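Local coordinates for endoglucanase (Cryptopygus antarcticus, PDB 5H4U), which hydrolyses internal beta-1,4-glucosidic linkages in carboxymethylcellulose, lichenan and barley beta-glucan, cutting carboxymethylcellulose mainly to cellobiose, cellotriose and cellotetraose, at residues N135-M140 with M202-V207; N75-F80 with Y87-A92; P33-G38 with Q101-C106; I122-N127 with Q215-V220. All coordinates share one frame; numbering follows the deposited sequence.

Overall arrangement
Interaction 1 packs strand on strand inside the barrel; interactions 2 and 4 fasten a loop and the end of helix 211-217 to its strands; interaction 3 cross-links a loop to the turn after helix 99-102. Interactions 2 and 4 lie on neighbouring strands, 85-94 and 120-128, their centres about 8 Å apart, with G88 O and Q124 N probably hydrogen-bonded at 2.9 Å. Interactions 3 and 4 are equally close, joined by the C104–C219 disulfide and by N127 OD1, which reaches S34 N. Strand 135-140 runs beside 87-92 and carries D138, the inferred proton donor. In interaction 2 the Q77 side chain is about 10 Å from that of D29, the inferred nucleophile, and F89 about 10 Å from D138.

Interaction 1: residues N135-M140 with M202-V207; sequences NHFDLM and MKFTQV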
loop_
_atom_site.group_PDB
_atom_site.type_symbol
_atom_site.label_atom_id
_atom_site.label_comp_id
_atom_site.label_asym_id
_atom_site.label_seq_id
_atom_site.Cartn_x
_atom_site.Cartn_y
_atom_site.Cartn_z
ATOM N N ASN A 135 12.420 -8.430 7.023
ATOM C CA ASN A 135 11.462 -8.230 5.934
ATOM C C ASN A 135 10.118 -7.741 6.458
ATOM O O ASN A 135 9.405 -8.471 7.153
ATOM C CB ASN A 135 11.289 -9.497 5.117
ATOM C CG ASN A 135 12.580 -9.995 4.581
ATOM O OD1 ASN A 135 13.380 -9.201 4.073
ATOM N ND2 ASN A 135 12.787 -11.314 4.626
ATOM N N HIS A 136 9.757 -6.524 6.072
ATOM C CA HIS A 136 8.594 -5.852 6.623
ATOM C C HIS A 136 7.768 -5.329 5.461
ATOM O O HIS A 136 8.291 -4.588 4.622
ATOM C CB HIS A 136 9.049 -4.689 7.508
ATOM C CG HIS A 136 9.848 -5.112 8.701
ATOM N ND1 HIS A 136 9.395 -4.988 9.997
ATOM C CD2 HIS A 136 11.086 -5.660 8.783
ATOM C CE1 HIS A 136 10.322 -5.435 10.827
ATOM N NE2 HIS A 136 11.357 -5.850 10.117
ATOM N N PHE A 137 6.487 -5.686 5.421
ATOM C CA PHE A 137 5.570 -5.203 4.390
ATOM C C PHE A 137 4.439 -4.472 5.093
ATOM O O PHE A 137 3.760 -5.050 5.947
ATOM C CB PHE A 137 5.016 -6.347 3.536
ATOM C CG PHE A 137 5.922 -6.780 2.419
ATOM C CD1 PHE A 137 7.045 -7.551 2.677
ATOM C CD2 PHE A 137 5.617 -6.476 1.100
ATOM C CE1 PHE A 137 7.864 -7.970 1.649
ATOM C CE2 PHE A 137 6.438 -6.885 0.066
ATOM C CZ PHE A 137 7.561 -7.626 0.331
ATOM N N ASP A 138 4.227 -3.216 4.728
ATOM C CA ASP A 138 3.158 -2.394 5.296
ATOM C C ASP A 138 2.072 -2.349 4.240
ATOM O O ASP A 138 2.210 -1.658 3.236
ATOM C CB ASP A 138 3.646 -0.995 5.675
ATOM C CG ASP A 138 5.014 -1.008 6.374
ATOM O OD1 ASP A 138 5.249 -1.889 7.243
ATOM O OD2 ASP A 138 5.859 -0.122 6.077
ATOM N N LEU A 139 1.027 -3.142 4.431
ATOM C CA LEU A 139 -0.055 -3.199 3.456
ATOM C C LEU A 139 -0.844 -1.896 3.451
ATOM O O LEU A 139 -1.226 -1.377 4.501
ATOM C CB LEU A 139 -0.985 -4.392 3.740
ATOM C CG LEU A 139 -0.497 -5.841 3.557
ATOM C CD1 LEU A 139 0.844 -6.107 4.185
ATOM C CD2 LEU A 139 -1.499 -6.832 4.102
ATOM N N MET A 140 -1.145 -1.408 2.261
ATOM C CA MET A 140 -1.873 -0.153 2.123
ATOM C C MET A 140 -3.371 -0.444 2.219
ATOM O O MET A 140 -3.987 -0.943 1.279
ATOM C CB MET A 140 -1.486 0.522 0.813
ATOM C CG MET A 140 -0.216 1.332 0.952
ATOM S SD MET A 140 0.503 1.996 -0.576
ATOM C CE MET A 140 -0.411 3.525 -0.708
ATOM N N MET A 202 3.981 -13.889 7.330
ATOM C CA MET A 202 3.812 -14.588 6.067
ATOM C C MET A 202 5.160 -15.123 5.609
ATOM O O MET A 202 6.205 -14.790 6.169
ATOM C CB MET A 202 3.167 -13.671 5.015
ATOM C CG MET A 202 3.856 -12.326 4.730
ATOM S SD MET A 202 5.454 -12.586 4.004
ATOM C CE MET A 202 6.065 -10.981 3.835
ATOM N N LYS A 203 5.110 -15.955 4.573
ATOM C CA LYS A 203 6.241 -16.235 3.709
ATOM C C LYS A 203 5.927 -15.641 2.339
ATOM O O LYS A 203 4.764 -15.526 1.966
ATOM C CB LYS A 203 6.518 -17.744 3.630
ATOM C CG LYS A 203 5.277 -18.564 3.381
ATOM C CD LYS A 203 5.522 -20.071 3.241
ATOM C CE LYS A 203 4.187 -20.857 3.347
ATOM N NZ LYS A 203 3.714 -21.481 2.042
ATOM N N PHE A 204 6.947 -15.220 1.599
ATOM C CA PHE A 204 6.729 -14.484 0.366
ATOM C C PHE A 204 7.746 -14.885 -0.681
ATOM O O PHE A 204 8.871 -15.270 -0.371
ATOM C CB PHE A 204 6.811 -12.954 0.569
ATOM C CG PHE A 204 8.195 -12.426 0.874
ATOM C CD1 PHE A 204 8.719 -12.510 2.154
ATOM C CD2 PHE A 204 8.954 -11.804 -0.110
ATOM C CE1 PHE A 204 9.998 -12.016 2.445
ATOM C CE2 PHE A 204 10.235 -11.289 0.173
ATOM C CZ PHE A 204 10.749 -11.396 1.449
ATOM N N THR A 205 7.371 -14.663 -1.926
ATOM C CA THR A 205 8.259 -14.883 -3.047
ATOM C C THR A 205 8.011 -13.811 -4.090
ATOM O O THR A 205 6.864 -13.412 -4.332
ATOM C CB THR A 205 8.039 -16.264 -3.654
ATOM O OG1 THR A 205 8.045 -17.231 -2.594
ATOM C CG2 THR A 205 9.136 -16.605 -4.691
ATOM N N GLN A 206 9.097 -13.321 -4.672
ATOM C CA GLN A 206 8.967 -12.317 -5.706
ATOM C C GLN A 206 8.369 -12.976 -6.942
ATOM O O GLN A 206 8.629 -14.151 -7.226
ATOM C CB GLN A 206 10.320 -11.677 -5.993
ATOM C CG GLN A 206 10.363 -10.831 -7.238
ATOM C CD GLN A 206 11.554 -9.867 -7.264
ATOM O OE1 GLN A 206 11.388 -8.680 -7.503
ATOM N NE2 GLN A 206 12.738 -10.372 -6.983
ATOM N N VAL A 207 7.470 -12.249 -7.609
ATOM C CA VAL A 207 6.819 -12.719 -8.826
ATOM C C VAL A 207 6.843 -11.569 -9.822
ATOM O O VAL A 207 6.990 -10.406 -9.453
ATOM C CB VAL A 207 5.368 -13.234 -8.595
ATOM C CG1 VAL A 207 5.337 -14.323 -7.528
ATOM C CG2 VAL A 207 4.456 -12.084 -8.215
#
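One face of the F204 ring receives F137 CE1, which stands 4.2 Å above the ring plane and over its centre, while N135 ND2 comes up at the edge, in the plane, 3.6 Å from F204 CE1. The two aromatic residues form an edge-to-face pair, the rim of F137 directed at the face of F204, with centroids 5.4 Å apart and planes at 57°. M202 adds its methyl, CE lying 3.8 Å from F137 CD1 and meeting that ring obliquely. It gets there because its chain bends at chi2 (65°), turning the flexible thioether back toward the ring.

N135 suits a border between polar and apolar surroundings: CB lies against F204 CE1, and the amide, set almost perpendicular to the ring, sends ND2 on to a hydrogen bond with S21 O. An alanine here would keep the CB contact but would probably uncover the rim of F204 and leave S21 O without this donor.

The two strands are not partners in the sheet; their axes pass 9.8 Å apart at 92°, so only side chains bridge the gap. Strand 19-27 pairs with both of them, and F137 also meets A92, I94, V123, V125 and the ring of Y107. Apolar side chains, aromatic ones among them, thus fill the space enclosed by strands that run in crossing directions, as expected for the interior of the double-psi beta-barrel characteristic of family 45 endoglucanases.

Interaction 2: residues N75-F80 with Y87-A92; sequences NDQQPF and YGFAAA
Q77 lays its aliphatic stem across one face of the F89 ring. CB lies 3.9 Å from F89 CD2; CG comes next and sits almost exactly over the ring centre, 3.8 Å from the centroid, a CH-pi contact only 8° off the ring normal. Beyond CG the chain runs on extended past the ring, and the terminal NE2 is hydrogen-bonded to R48 O. A glutamine serves both needs here, with methylenes for the aromatic face and an amide for a backbone carbonyl. The backbone of Q77 joins the same partner through a water that accepts from F89 N at 2.9 Å and lies 3.0 Å from Q77 O, bridging the two; the water oxygen also lies at the edge of the F89 ring, near its plane.

Further along, F80 and Y87 meet by a similar device. Y87 CB packs over the face of the F80 ring, 3.5 Å from its centroid, whereas the two rings, though nearly parallel at 18°, are slid so far apart that they barely overlap. K216, from helix 211-217, also touches F80.

Their backbones form an antiparallel hydrogen-bonded pair: F80 N donates to Y87 O and Y87 N to F80 O, both at 2.9 Å. Y87 O additionally receives a CA-H...O contact from P79 CA at 3.3 Å. Proline, lacking an N-H, fits the position just before the paired residue, where the loop ends. The whole is the open end of a beta-hairpin, strands 80-82 and 85-94, which brings the loop 75-79 onto a barrel strand.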
loop_
_atom_site.group_PDB
_atom_site.type_symbol
_atom_site.label_atom_id
_atom_site.label_comp_id
_atom_site.label_asym_id
_atom_site.label_seq_id
_atom_site.Cartn_x
_atom_site.Cartn_y
_atom_site.Cartn_z
ATOM N N ASN A 75 -7.057 6.511 -5.538
ATOM C CA ASN A 75 -8.123 5.646 -5.037
ATOM C C ASN A 75 -7.939 4.252 -5.607
ATOM O O ASN A 75 -8.266 3.247 -4.964
ATOM C CB ASN A 75 -9.488 6.205 -5.438
ATOM C CG ASN A 75 -9.834 7.507 -4.729
ATOM O OD1 ASN A 75 -9.483 7.699 -3.579
ATOM N ND2 ASN A 75 -10.533 8.405 -5.423
ATOM N N ASP A 76 -7.309 4.201 -6.771
ATOM C CA ASP A 76 -7.009 3.019 -7.546
ATOM C C ASP A 76 -6.069 2.066 -6.830
ATOM O O ASP A 76 -5.995 0.880 -7.182
ATOM C CB ASP A 76 -6.262 3.535 -8.776
ATOM C CG ASP A 76 -6.694 2.909 -10.020
ATOM O OD1 ASP A 76 -7.456 1.945 -9.908
ATOM O OD2 ASP A 76 -6.274 3.384 -11.102
ATOM N N GLN A 77 -5.356 2.548 -5.824
ATOM C CA GLN A 77 -4.336 1.748 -5.183
ATOM C C GLN A 77 -4.790 1.161 -3.853
ATOM O O GLN A 77 -3.982 0.962 -2.945
ATOM C CB GLN A 77 -3.062 2.589 -5.096
ATOM C CG GLN A 77 -2.317 2.479 -6.447
ATOM C CD GLN A 77 -1.263 3.541 -6.680
ATOM O OE1 GLN A 77 -0.612 4.009 -5.751
ATOM N NE2 GLN A 77 -1.089 3.929 -7.942
ATOM N N GLN A 78 -6.063 0.852 -3.741
ATOM C CA GLN A 78 -6.696 0.155 -2.639
ATOM C C GLN A 78 -6.598 -1.355 -2.816
ATOM O O GLN A 78 -6.514 -1.850 -3.943
ATOM C CB GLN A 78 -8.158 0.516 -2.549
ATOM C CG GLN A 78 -8.443 1.827 -1.955
ATOM C CD GLN A 78 -9.922 2.003 -1.868
ATOM O OE1 GLN A 78 -10.602 2.170 -2.867
ATOM N NE2 GLN A 78 -10.439 1.894 -0.674
ATOM N N PRO A 79 -6.661 -2.088 -1.706
ATOM C CA PRO A 79 -6.624 -3.546 -1.789
ATOM C C PRO A 79 -7.928 -4.087 -2.336
ATOM O O PRO A 79 -9.004 -3.506 -2.151
ATOM C CB PRO A 79 -6.417 -3.987 -0.334
ATOM C CG PRO A 79 -6.961 -2.871 0.490
ATOM C CD PRO A 79 -6.733 -1.606 -0.312
ATOM N N PHE A 80 -7.822 -5.230 -3.005
ATOM C CA PHE A 80 -8.976 -5.864 -3.609
ATOM C C PHE A 80 -8.727 -7.358 -3.696
ATOM O O PHE A 80 -7.763 -7.885 -3.135
ATOM C CB PHE A 80 -9.273 -5.243 -4.972
ATOM C CG PHE A 80 -8.153 -5.361 -5.957
ATOM C CD1 PHE A 80 -7.113 -4.445 -5.957
ATOM C CD2 PHE A 80 -8.179 -6.330 -6.939
ATOM C CE1 PHE A 80 -6.091 -4.524 -6.879
ATOM C CE2 PHE A 80 -7.167 -6.410 -7.875
ATOM C CZ PHE A 80 -6.122 -5.505 -7.844
ATOM N N TYR A 87 -5.100 -8.813 -3.558
ATOM C CA TYR A 87 -4.255 -7.968 -4.386
ATOM C C TYR A 87 -4.151 -6.603 -3.736
ATOM O O TYR A 87 -5.096 -6.136 -3.106
ATOM C CB TYR A 87 -4.785 -7.842 -5.818
ATOM C CG TYR A 87 -4.539 -9.090 -6.603
ATOM C CD1 TYR A 87 -3.356 -9.275 -7.283
ATOM C CD2 TYR A 87 -5.487 -10.114 -6.638
ATOM C CE1 TYR A 87 -3.119 -10.431 -7.987
ATOM C CE2 TYR A 87 -5.257 -11.282 -7.340
ATOM C CZ TYR A 87 -4.070 -11.430 -8.013
ATOM O OH TYR A 87 -3.824 -12.589 -8.713
ATOM N N GLY A 88 -2.990 -5.980 -3.845
ATOM C CA GLY A 88 -2.878 -4.654 -3.283
ATOM C C GLY A 88 -1.513 -4.059 -3.510
ATOM O O GLY A 88 -0.711 -4.545 -4.312
ATOM N N PHE A 89 -1.278 -2.984 -2.788
ATOM C CA PHE A 89 -0.029 -2.260 -2.843
ATOM C C PHE A 89 0.534 -2.162 -1.430
ATOM O O PHE A 89 -0.193 -2.277 -0.439
ATOM C CB PHE A 89 -0.269 -0.903 -3.522
ATOM C CG PHE A 89 -0.890 -1.043 -4.891
ATOM C CD1 PHE A 89 -0.093 -1.110 -6.026
ATOM C CD2 PHE A 89 -2.264 -1.185 -5.039
ATOM C CE1 PHE A 89 -0.652 -1.281 -7.280
ATOM C CE2 PHE A 89 -2.833 -1.359 -6.294
ATOM C CZ PHE A 89 -2.032 -1.404 -7.415
ATOM N N ALA A 90 1.846 -2.002 -1.340
ATOM C CA ALA A 90 2.472 -2.053 -0.033
ATOM C C ALA A 90 3.757 -1.240 -0.014
ATOM O O ALA A 90 4.374 -0.962 -1.048
ATOM C CB ALA A 90 2.764 -3.491 0.386
ATOM N N ALA A 91 4.126 -0.839 1.190
ATOM C CA ALA A 91 5.472 -0.410 1.490
ATOM C C ALA A 91 6.280 -1.629 1.900
ATOM O O ALA A 91 5.743 -2.601 2.431
ATOM C CB ALA A 91 5.485 0.623 2.609
ATOM N N ALA A 92 7.562 -1.617 1.586
ATOM C CA ALA A 92 8.375 -2.750 1.980
ATOM C C ALA A 92 9.741 -2.270 2.420
ATOM O O ALA A 92 10.225 -1.208 2.021
ATOM C CB ALA A 92 8.510 -3.791 0.868
HETATM O O HOH W 1 -3.421 -1.526 -1.399
#

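Interaction 3: residues P33-G38 with Q101-C106; sequences PSCSWG and QTCCAC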
loop_
_atom_site.group_PDB
_atom_site.type_symbol
_atom_site.label_atom_id
_atom_site.label_comp_id
_atom_site.label_asym_id
_atom_site.label_seq_id
_atom_site.Cartn_x
_atom_site.Cartn_y
_atom_site.Cartn_z
ATOM N N PRO A 33 3.553 7.982 -2.674
ATOM C CA PRO A 33 4.496 6.924 -2.304
ATOM C C PRO A 33 5.862 7.118 -2.952
ATOM O O PRO A 33 5.997 7.703 -4.033
ATOM C CB PRO A 33 3.805 5.659 -2.810
ATOM C CG PRO A 33 2.960 6.124 -3.939
ATOM C CD PRO A 33 2.552 7.524 -3.654
ATOM N N SER A 34 6.888 6.597 -2.276
ATOM C CA SER A 34 8.255 6.936 -2.659
ATOM C C SER A 34 8.600 6.462 -4.065
ATOM O O SER A 34 9.375 7.123 -4.759
ATOM C CB SER A 34 9.245 6.374 -1.644
ATOM O OG SER A 34 9.395 4.979 -1.796
ATOM N N CYS A 35 8.001 5.366 -4.529
ATOM C CA CYS A 35 8.279 4.876 -5.874
ATOM C C CYS A 35 7.530 5.665 -6.943
ATOM O O CYS A 35 7.594 5.304 -8.128
ATOM C CB CYS A 35 7.917 3.394 -5.997
ATOM S SG CYS A 35 8.748 2.311 -4.820
ATOM N N SER A 36 6.803 6.712 -6.547
ATOM C CA SER A 36 6.137 7.593 -7.486
ATOM C C SER A 36 7.051 8.693 -8.022
ATOM O O SER A 36 6.610 9.482 -8.854
ATOM C CB SER A 36 4.896 8.205 -6.835
ATOM N N TRP A 37 8.306 8.764 -7.593
ATOM C CA TRP A 37 9.235 9.684 -8.241
ATOM C C TRP A 37 9.976 8.975 -9.370
ATOM O O TRP A 37 10.119 7.747 -9.390
ATOM C CB TRP A 37 10.251 10.261 -7.259
ATOM C CG TRP A 37 9.654 10.892 -6.071
ATOM C CD1 TRP A 37 9.393 10.293 -4.904
ATOM C CD2 TRP A 37 9.238 12.264 -5.924
ATOM N NE1 TRP A 37 8.829 11.179 -4.027
ATOM C CE2 TRP A 37 8.728 12.404 -4.625
ATOM C CE3 TRP A 37 9.253 13.384 -6.762
ATOM C CZ2 TRP A 37 8.229 13.615 -4.136
ATOM C CZ3 TRP A 37 8.763 14.583 -6.274
ATOM C CH2 TRP A 37 8.259 14.688 -4.973
ATOM N N GLY A 38 10.432 9.773 -10.329
ATOM C CA GLY A 38 11.287 9.246 -11.369
ATOM C C GLY A 38 12.686 8.981 -10.858
ATOM O O GLY A 38 13.141 9.557 -9.873
ATOM N N GLN A 101 15.897 -2.090 -6.292
ATOM C CA GLN A 101 15.511 -3.490 -6.324
ATOM C C GLN A 101 14.085 -3.754 -5.868
ATOM O O GLN A 101 13.541 -4.810 -6.200
ATOM C CB GLN A 101 16.453 -4.303 -5.429
ATOM C CG GLN A 101 17.564 -5.041 -6.134
ATOM C CD GLN A 101 18.010 -6.204 -5.297
ATOM O OE1 GLN A 101 17.343 -7.263 -5.275
ATOM N NE2 GLN A 101 19.121 -6.018 -4.552
ATOM N N THR A 102 13.448 -2.826 -5.160
ATOM C CA THR A 102 12.121 -3.071 -4.609
ATOM C C THR A 102 11.020 -2.258 -5.266
ATOM O O THR A 102 9.881 -2.721 -5.302
ATOM C CB THR A 102 12.096 -2.800 -3.098
ATOM O OG1 THR A 102 12.458 -1.444 -2.840
ATOM C CG2 THR A 102 13.068 -3.707 -2.389
ATOM N N CYS A 103 11.327 -1.078 -5.793
ATOM C CA CYS A 103 10.287 -0.212 -6.322
ATOM C C CYS A 103 9.572 -0.857 -7.501
ATOM O O CYS A 103 10.195 -1.235 -8.503
ATOM C CB CYS A 103 10.862 1.149 -6.705
ATOM S SG CYS A 103 10.729 2.377 -5.333
ATOM N N CYS A 104 8.258 -1.019 -7.339
ATOM C CA CYS A 104 7.356 -1.632 -8.307
ATOM C C CYS A 104 7.620 -3.114 -8.511
ATOM O O CYS A 104 7.157 -3.692 -9.492
ATOM C CB CYS A 104 7.392 -0.883 -9.642
ATOM S SG CYS A 104 7.102 0.857 -9.354
ATOM N N ALA A 105 8.344 -3.747 -7.601
ATOM C CA ALA A 105 8.433 -5.188 -7.616
ATOM C C ALA A 105 7.193 -5.767 -6.961
ATOM O O ALA A 105 6.588 -5.157 -6.072
ATOM C CB ALA A 105 9.685 -5.660 -6.891
ATOM N N CYS A 106 6.797 -6.940 -7.423
ATOM C CA CYS A 106 5.657 -7.636 -6.854
ATOM C C CYS A 106 6.084 -8.856 -6.066
ATOM O O CYS A 106 7.018 -9.578 -6.438
ATOM C CB CYS A 106 4.651 -8.065 -7.917
ATOM S SG CYS A 106 3.797 -6.662 -8.568
#
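C35 and C103 are joined covalently, SG to SG at 2.0 Å, and this disulfide carries most of the contact. Its chi3 of -83° gives it the left-handed sense and lies close to the perpendicular twist that disulfides prefer. On the C35 side SG is opposite the carbonyl carbon and beside the backbone N (chi1 -57°), which sends it straight to its partner. A third sulfur lies nearby, C104 SG 4.3 Å from C35 CB, and is itself bonded to C219.

Such closely spaced cross-links are in keeping with a secreted, disulfide-rich family 45 cellulase, and this one fastens the loop after strand 19-27 to the end of helix 99-102. Both cysteines are presented by tight backbone turns. C35 sits in the short 3-10 segment 34-36, where S36 N donates to P33 O at 2.8 Å. C103 and C104 form the middle of a type II turn closed by A105 N to T102 O at 2.9 Å, C104 taking the positive phi (67°) that the turn requires.

Farther out, S34 OG is hydrogen-bonded to E99 OE2, a second tie between this loop and the helix. S34 N is held by N127 OD1, and C103 O accepts from R221 NH1.

Interaction 4: residues I122-N127 with Q215-V220; sequences IVQVTN and QKSQCV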
loop_
_atom_site.group_PDB
_atom_site.type_symbol
_atom_site.label_atom_id
_atom_site.label_comp_id
_atom_site.label_asym_id
_atom_site.label_seq_id
_atom_site.Cartn_x
_atom_site.Cartn_y
_atom_site.Cartn_z
ATOM N N ILE A 122 -1.156 -10.857 -3.231
ATOM C CA ILE A 122 -0.124 -10.399 -4.143
ATOM C C ILE A 122 -0.125 -8.881 -4.088
ATOM O O ILE A 122 -1.168 -8.237 -4.295
ATOM C CB ILE A 122 -0.365 -10.921 -5.564
ATOM C CG1 ILE A 122 -0.532 -12.437 -5.520
ATOM C CG2 ILE A 122 0.791 -10.570 -6.461
ATOM C CD1 ILE A 122 -0.814 -13.061 -6.848
ATOM N N VAL A 123 1.026 -8.310 -3.740
ATOM C CA VAL A 123 1.145 -6.863 -3.611
ATOM C C VAL A 123 2.208 -6.371 -4.576
ATOM O O VAL A 123 3.172 -7.077 -4.902
ATOM C CB VAL A 123 1.456 -6.412 -2.159
ATOM C CG1 VAL A 123 0.342 -6.844 -1.236
ATOM C CG2 VAL A 123 2.770 -6.974 -1.687
ATOM N N GLN A 124 2.011 -5.147 -5.047
ATOM C CA GLN A 124 3.063 -4.385 -5.684
ATOM C C GLN A 124 3.593 -3.353 -4.699
ATOM O O GLN A 124 2.817 -2.638 -4.048
ATOM C CB GLN A 124 2.583 -3.693 -6.951
ATOM C CG GLN A 124 3.753 -3.045 -7.693
ATOM C CD GLN A 124 3.331 -2.280 -8.911
ATOM O OE1 GLN A 124 2.181 -1.874 -9.032
ATOM N NE2 GLN A 124 4.274 -2.049 -9.818
ATOM N N VAL A 125 4.916 -3.291 -4.593
ATOM C CA VAL A 125 5.572 -2.377 -3.676
ATOM C C VAL A 125 5.626 -1.010 -4.351
ATOM O O VAL A 125 6.122 -0.879 -5.478
ATOM C CB VAL A 125 6.969 -2.893 -3.316
ATOM C CG1 VAL A 125 7.753 -1.855 -2.513
ATOM C CG2 VAL A 125 6.875 -4.228 -2.598
ATOM N N THR A 126 5.062 0.004 -3.690
ATOM C CA THR A 126 5.099 1.365 -4.204
ATOM C C THR A 126 5.817 2.337 -3.263
ATOM O O THR A 126 5.956 3.525 -3.593
ATOM C CB THR A 126 3.679 1.863 -4.499
ATOM O OG1 THR A 126 2.936 1.991 -3.283
ATOM C CG2 THR A 126 2.985 0.848 -5.377
ATOM N N ASN A 127 6.296 1.866 -2.114
ATOM C CA ASN A 127 6.822 2.778 -1.117
ATOM C C ASN A 127 7.832 2.047 -0.262
ATOM O O ASN A 127 7.765 0.829 -0.099
ATOM C CB ASN A 127 5.707 3.329 -0.222
ATOM C CG ASN A 127 6.193 4.418 0.679
ATOM O OD1 ASN A 127 6.656 5.463 0.213
ATOM N ND2 ASN A 127 6.152 4.172 1.975
ATOM N N GLN A 215 -1.663 -2.463 -14.329
ATOM C CA GLN A 215 -2.555 -1.592 -15.078
ATOM C C GLN A 215 -3.133 -0.500 -14.187
ATOM O O GLN A 215 -3.557 0.543 -14.693
ATOM C CB GLN A 215 -3.639 -2.438 -15.760
ATOM C CG GLN A 215 -4.979 -1.785 -15.993
ATOM C CD GLN A 215 -6.076 -2.455 -15.162
ATOM O OE1 GLN A 215 -6.288 -3.678 -15.263
ATOM N NE2 GLN A 215 -6.772 -1.663 -14.325
ATOM N N LYS A 216 -3.108 -0.699 -12.868
ATOM C CA LYS A 216 -3.497 0.338 -11.925
ATOM C C LYS A 216 -2.336 1.278 -11.619
ATOM O O LYS A 216 -2.477 2.503 -11.723
ATOM C CB LYS A 216 -4.007 -0.308 -10.643
ATOM C CG LYS A 216 -5.433 -0.781 -10.712
ATOM C CD LYS A 216 -5.693 -1.879 -9.717
ATOM C CE LYS A 216 -7.039 -2.478 -9.974
ATOM N NZ LYS A 216 -6.963 -3.335 -11.184
ATOM N N SER A 217 -1.165 0.725 -11.282
ATOM C CA SER A 217 -0.063 1.566 -10.815
ATOM C C SER A 217 0.677 2.240 -11.956
ATOM O O SER A 217 1.219 3.337 -11.775
ATOM C CB SER A 217 0.928 0.735 -10.012
ATOM O OG SER A 217 1.619 -0.163 -10.865
ATOM N N GLN A 218 0.705 1.594 -13.121
ATOM C CA GLN A 218 1.372 2.028 -14.345
ATOM C C GLN A 218 2.888 1.917 -14.251
ATOM O O GLN A 218 3.596 2.415 -15.138
ATOM C CB GLN A 218 0.971 3.450 -14.752
ATOM N N CYS A 219 3.405 1.226 -13.232
ATOM C CA CYS A 219 4.839 1.115 -12.960
ATOM C C CYS A 219 5.277 -0.328 -13.169
ATOM O O CYS A 219 4.953 -1.206 -12.361
ATOM C CB CYS A 219 5.149 1.577 -11.548
ATOM S SG CYS A 219 6.913 1.641 -11.215
ATOM N N VAL A 220 5.987 -0.570 -14.268
ATOM C CA VAL A 220 6.431 -1.901 -14.670
ATOM C C VAL A 220 7.951 -1.941 -14.702
ATOM O O VAL A 220 8.573 -1.176 -15.443
ATOM C CB VAL A 220 5.860 -2.276 -16.044
ATOM C CG1 VAL A 220 6.475 -3.568 -16.536
ATOM C CG2 VAL A 220 4.360 -2.389 -15.958
#
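Q124 extends fully toward S217: its CG lies opposite the backbone N (chi1 -173°) and the chain stays straight beyond it, so the amide is carried off the strand to the end of helix 211-217. S217 turns its OG in between its own backbone N and carbonyl carbon (chi1 70°), facing that amide. The two groups meet through a hydrogen bond, S217 OG donating to Q124 OE1 at 2.6 Å. The hydroxyl lies in the amide plane, on a lone pair of OE1.

The other branch of the amide, NE2, donates to C219 O at 2.8 Å, again within the amide plane though bent, at 135° at the hydrogen, and also makes a weak bond to C104 O. With acceptor and donor both engaged, the amide is held flat and its rotation fixed, a task that suits glutamine, which carries both functions on one rigid group. S217 OG in turn accepts from C219 N at 3.3 Å along a nearly straight N-H, forming an ST turn where the helix ends and the chain swings through Q218, which has positive phi. Serine fits because its one hydroxyl can donate to the barrel strand and accept from its own turn.

A leucine in place of Q124 would probably leave the S217 hydroxyl without its acceptor and C219 O without this donor, both in a buried setting.

The side chain of C219 touches V43 and V47, and the ring of F89 touches the side chains of Q124 and S217. Q124 itself is kept in line by backbone hydrogen bonds with G88 and A90 of the neighbouring strand 85-94.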